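Reticulocyte-binding protein 2a (Plasmodium vivax, PDB 4Z8N) probably binds reticulocytes during invasion by the malaria parasite, this chain being its largely alpha-helical erythrocyte-binding domain. Local coordinates at residues M28-E33 with K128-I133; K46-A51 with Y134-S139. One frame throughout, in Å; residues are numbered along the deposited sequence.

Contact 1. Residues M28-E33 with K128-I133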
# COMPACT_ATOMS: atom_id res chain seq x y z
N MET A 28 10.70 -2.08 6.99
CA MET A 28 11.89 -1.80 6.19
C MET A 28 12.01 -0.31 5.93
O MET A 28 13.10 0.24 5.91
CB MET A 28 11.85 -2.58 4.87
CG MET A 28 11.67 -4.09 5.05
SD MET A 28 13.02 -4.87 5.95
CE MET A 28 14.27 -4.97 4.67
N ASN A 29 10.86 0.33 5.73
CA ASN A 29 10.81 1.77 5.58
C ASN A 29 11.25 2.44 6.87
O ASN A 29 11.98 3.43 6.86
CB ASN A 29 9.39 2.21 5.21
CG ASN A 29 9.37 3.54 4.49
OD1 ASN A 29 9.76 4.57 5.05
ND2 ASN A 29 8.89 3.54 3.25
N TYR A 30 10.80 1.88 7.99
CA TYR A 30 11.15 2.39 9.31
C TYR A 30 12.66 2.31 9.58
O TYR A 30 13.26 3.25 10.09
CB TYR A 30 10.37 1.63 10.39
CG TYR A 30 10.82 1.90 11.80
CD1 TYR A 30 10.43 3.05 12.47
CD2 TYR A 30 11.63 0.99 12.48
CE1 TYR A 30 10.84 3.31 13.76
CE2 TYR A 30 12.04 1.24 13.78
CZ TYR A 30 11.65 2.39 14.41
OH TYR A 30 12.05 2.64 15.70
N PHE A 31 13.26 1.18 9.21
CA PHE A 31 14.69 0.98 9.44
C PHE A 31 15.52 1.97 8.62
O PHE A 31 16.60 2.39 9.05
CB PHE A 31 15.09 -0.46 9.10
CG PHE A 31 14.45 -1.48 9.99
CD1 PHE A 31 14.18 -1.20 11.32
CD2 PHE A 31 14.12 -2.74 9.50
CE1 PHE A 31 13.59 -2.14 12.15
CE2 PHE A 31 13.53 -3.69 10.32
CZ PHE A 31 13.27 -3.39 11.64
N ALA A 32 15.01 2.34 7.44
CA ALA A 32 15.68 3.32 6.60
C ALA A 32 15.60 4.71 7.22
O ALA A 32 16.54 5.50 7.12
CB ALA A 32 15.07 3.32 5.20
N GLU A 33 14.47 5.00 7.87
CA GLU A 33 14.27 6.29 8.53
C GLU A 33 15.20 6.47 9.72
O GLU A 33 15.78 7.54 9.91
CB GLU A 33 12.82 6.44 8.98
CG GLU A 33 11.84 6.64 7.83
CD GLU A 33 12.18 7.86 7.00
OE1 GLU A 33 12.56 8.90 7.59
OE2 GLU A 33 12.07 7.79 5.76
N LYS A 128 13.32 -8.94 15.36
CA LYS A 128 14.60 -9.21 16.01
C LYS A 128 15.58 -8.05 15.82
O LYS A 128 16.28 -7.67 16.76
CB LYS A 128 15.22 -10.50 15.46
CG LYS A 128 14.72 -11.76 16.15
CD LYS A 128 14.99 -12.99 15.30
CE LYS A 128 13.80 -13.94 15.31
NZ LYS A 128 13.59 -14.59 13.99
N PHE A 129 15.62 -7.49 14.62
CA PHE A 129 16.48 -6.34 14.35
C PHE A 129 15.99 -5.10 15.08
O PHE A 129 16.80 -4.28 15.54
CB PHE A 129 16.58 -6.06 12.85
CG PHE A 129 17.46 -4.89 12.51
CD1 PHE A 129 18.84 -5.02 12.52
CD2 PHE A 129 16.91 -3.66 12.19
CE1 PHE A 129 19.66 -3.95 12.21
CE2 PHE A 129 17.72 -2.58 11.88
CZ PHE A 129 19.10 -2.72 11.89
N ASN A 130 14.68 -4.95 15.19
CA ASN A 130 14.08 -3.83 15.90
C ASN A 130 14.49 -3.80 17.37
O ASN A 130 14.75 -2.74 17.93
CB ASN A 130 12.56 -3.86 15.78
CG ASN A 130 11.90 -2.64 16.41
OD1 ASN A 130 12.05 -1.52 15.92
ND2 ASN A 130 11.16 -2.86 17.49
N GLU A 131 14.55 -4.98 17.99
CA GLU A 131 14.98 -5.08 19.37
C GLU A 131 16.47 -4.74 19.47
O GLU A 131 16.92 -4.17 20.47
CB GLU A 131 14.71 -6.48 19.93
CG GLU A 131 15.16 -6.66 21.38
CD GLU A 131 14.47 -7.82 22.09
OE1 GLU A 131 14.98 -8.96 22.01
OE2 GLU A 131 13.42 -7.59 22.73
N LYS A 132 17.21 -5.07 18.42
CA LYS A 132 18.64 -4.81 18.39
C LYS A 132 18.92 -3.31 18.33
O LYS A 132 19.93 -2.83 18.85
CB LYS A 132 19.29 -5.51 17.19
CG LYS A 132 20.81 -5.56 17.24
CD LYS A 132 21.36 -6.60 16.27
CE LYS A 132 22.85 -6.82 16.50
NZ LYS A 132 23.36 -7.99 15.74
N ILE A 133 18.01 -2.56 17.70
CA ILE A 133 18.14 -1.11 17.60
C ILE A 133 18.15 -0.46 18.98
O ILE A 133 18.92 0.48 19.23
CB ILE A 133 16.99 -0.50 16.76
CG1 ILE A 133 17.01 -1.08 15.34
CG2 ILE A 133 17.11 1.01 16.70
CD1 ILE A 133 16.00 -0.45 14.41
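F31 and F129 form an edge-to-face (T-shaped) aromatic pair: the ring centroids lie 4.8 Å apart and the planes stand at 80°. F31 supplies the face and F129 the edge. CD2 of F129 sits over the middle of the F31 ring, 3.5 Å above its plane, and in return F31 CD1 lies in the plane of the F129 ring. The side chains run past one another, heading opposite ways. F31 buries the most surface here; F129, I133 and N130 all reach its ring. The CD1 methyl of I133 comes obliquely to within 3.7 Å of F31 CD1.

N130 and Y30 flank this apolar patch. The amide oxygen N130 OD1 approaches Y30 CE2 to 3.5 Å; the N130 side chain runs across that of Y30, its amide turned 59° out of the ring plane. The same oxygen lies near the plane of the F31 ring, 4.1 Å from F31 CE1. No hydrogen bond joins the two segments; the contact is van der Waals and ring packing, with N130 OD1 as a polar atom at its side.

The axes of segments 28-33 and 128-133 approach to 11.5 Å, with their N-to-C directions 23° apart, and the nearest alpha carbons, those of F31 and N130, are 8.1 Å apart; bulky side chains, not close backbones, fill the interface. M126 also packs on F31, while F254 of helix 246-297 touches both Y30 and I133. Such near-parallel helices joined by an aromatic and aliphatic layer are characteristic of a helical-bundle core, here in the erythrocyte-binding domain.

Contact 2. Residues K46-A51 with Y134-S139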
# COMPACT_ATOMS: atom_id res chain seq x y z
N LYS A 46 27.44 4.67 13.51
CA LYS A 46 28.36 3.71 12.91
C LYS A 46 27.93 2.28 13.25
O LYS A 46 27.98 1.40 12.39
CB LYS A 46 29.82 3.95 13.33
CG LYS A 46 30.01 4.68 14.64
CD LYS A 46 31.47 5.13 14.86
CE LYS A 46 31.84 6.32 13.97
NZ LYS A 46 33.10 6.99 14.40
N ASN A 47 27.53 2.06 14.50
CA ASN A 47 27.04 0.75 14.91
C ASN A 47 25.77 0.36 14.16
O ASN A 47 25.61 -0.80 13.77
CB ASN A 47 26.79 0.71 16.42
CG ASN A 47 28.07 0.61 17.22
OD1 ASN A 47 29.07 0.07 16.75
ND2 ASN A 47 28.04 1.12 18.45
N TYR A 48 24.87 1.32 13.95
CA TYR A 48 23.62 1.03 13.27
C TYR A 48 23.86 0.69 11.81
O TYR A 48 23.28 -0.26 11.29
CB TYR A 48 22.65 2.21 13.37
CG TYR A 48 21.30 1.91 12.76
CD1 TYR A 48 20.32 1.23 13.47
CD2 TYR A 48 21.00 2.31 11.46
CE1 TYR A 48 19.08 0.95 12.91
CE2 TYR A 48 19.76 2.04 10.89
CZ TYR A 48 18.81 1.36 11.62
OH TYR A 48 17.58 1.09 11.07
N ASP A 49 24.71 1.46 11.14
CA ASP A 49 25.03 1.22 9.74
C ASP A 49 25.62 -0.17 9.56
O ASP A 49 25.36 -0.84 8.56
CB ASP A 49 26.00 2.28 9.21
CG ASP A 49 25.35 3.65 9.08
OD1 ASP A 49 24.11 3.72 8.97
OD2 ASP A 49 26.09 4.66 9.07
N GLU A 50 26.41 -0.60 10.54
CA GLU A 50 27.03 -1.92 10.51
C GLU A 50 25.98 -3.01 10.71
O GLU A 50 25.99 -4.02 10.00
CB GLU A 50 28.11 -2.02 11.59
CG GLU A 50 28.87 -3.33 11.59
CD GLU A 50 29.94 -3.38 12.67
OE1 GLU A 50 29.59 -3.24 13.86
OE2 GLU A 50 31.13 -3.57 12.33
N ALA A 51 25.09 -2.81 11.67
CA ALA A 51 24.03 -3.77 11.96
C ALA A 51 23.00 -3.82 10.83
O ALA A 51 22.47 -4.88 10.51
CB ALA A 51 23.37 -3.44 13.28
N TYR A 134 17.32 -0.97 19.89
CA TYR A 134 17.23 -0.44 21.25
C TYR A 134 18.57 -0.45 21.97
O TYR A 134 18.91 0.49 22.68
CB TYR A 134 16.20 -1.22 22.06
CG TYR A 134 14.77 -0.78 21.85
CD1 TYR A 134 14.01 -1.28 20.80
CD2 TYR A 134 14.17 0.12 22.72
CE1 TYR A 134 12.70 -0.88 20.60
CE2 TYR A 134 12.86 0.52 22.54
CZ TYR A 134 12.13 0.02 21.48
OH TYR A 134 10.83 0.41 21.29
N SER A 135 19.33 -1.53 21.80
CA SER A 135 20.62 -1.66 22.46
C SER A 135 21.70 -0.85 21.75
O SER A 135 22.67 -0.42 22.36
CB SER A 135 21.04 -3.13 22.55
OG SER A 135 21.32 -3.66 21.26
N ILE A 136 21.52 -0.64 20.45
CA ILE A 136 22.47 0.15 19.66
C ILE A 136 22.44 1.61 20.11
O ILE A 136 23.47 2.28 20.15
CB ILE A 136 22.17 0.06 18.15
CG1 ILE A 136 22.44 -1.36 17.65
CG2 ILE A 136 23.00 1.05 17.36
CD1 ILE A 136 22.24 -1.52 16.16
N LEU A 137 21.25 2.08 20.49
CA LEU A 137 21.10 3.46 20.94
C LEU A 137 21.60 3.67 22.37
O LEU A 137 21.48 4.76 22.92
CB LEU A 137 19.64 3.90 20.83
CG LEU A 137 19.36 4.90 19.70
CD1 LEU A 137 19.79 4.33 18.36
CD2 LEU A 137 17.89 5.29 19.68
N ASN A 138 22.16 2.62 22.97
CA ASN A 138 22.88 2.78 24.23
C ASN A 138 24.20 3.50 23.99
O ASN A 138 24.83 3.99 24.92
CB ASN A 138 23.14 1.43 24.90
CG ASN A 138 21.87 0.80 25.47
OD1 ASN A 138 20.93 1.50 25.83
ND2 ASN A 138 21.86 -0.53 25.56
N SER A 139 24.60 3.55 22.72
CA SER A 139 25.83 4.23 22.32
C SER A 139 25.69 5.75 22.41
O SER A 139 26.69 6.47 22.38
CB SER A 139 26.23 3.83 20.89
OG SER A 139 26.52 2.45 20.82
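Apolar packing between 46-51 and 134-139 centres on I136, whose two branches meet different parts of the facing helix. Its CG1 is anti to the carbonyl carbon, and the chain continues extended to CD1 (chi2 -177°), which lies 3.6 Å from the A51 CB methyl. The other branch, CG2, rests 3.9 Å from N47 CB and is equally near the backbone N of Y48; it also lies 4.2 Å from Y48 CB. I136 thus spans one helical turn, from N47 to A51, and buries more surface than any other residue of the two segments. The alpha carbons of Y48 and I136 are only 6.6 Å apart, a close backbone approach consistent with a small alanine facing the methyl tip.

The polar part is a short relay beside this packing. N47 ND2 donates to S139 OG over 3.1 Å; the hydroxyl oxygen lies in the amide plane, but the N-H...O angle of 135° shows a bent bond. S139 OG in turn donates to I136 O, with a C=O...donor angle of 149° and somewhat tilted from the carbonyl plane. S139 N donates to that carbonyl oxygen from the same face, so I136 O has two donors from one serine. The serine hydroxyl therefore links the N47 amide to the carbonyl of I136.

Around the contact, the Y48 side chain passes I136 to pack on I34 and K35 of helix 26-37 and on I133, and its OH bonds to F31 O. L137 packs on Y253 and F254 of helix 246-297. Contact 2 therefore joins the early part of helix 42-69 to residues 134-139, which follow on from 128-133, with helices 26-37 and 246-297 alongside.

How the contacts relate
Contacts 1 and 2 have centres about 11 Å apart on the same side of the chain's centre, and both use helix 119-136: residues 128-133 meet helix 26-37, and residues 134-139 meet helix 42-69. Along the chain the order is 28-33, 46-51, 128-133, 134-139, so the pairings interleave. They also touch directly. Y48 OH lies 2.6 Å from F31 O, a probable hydrogen bond, and Y48 CE1 packs 3.7 Å from I133 CD1. Consecutive helices 26-37 and 42-69 are thereby tied to each other and to one later helix, so three helices pack together at this end of the erythrocyte-binding domain, with helix 246-297 also alongside.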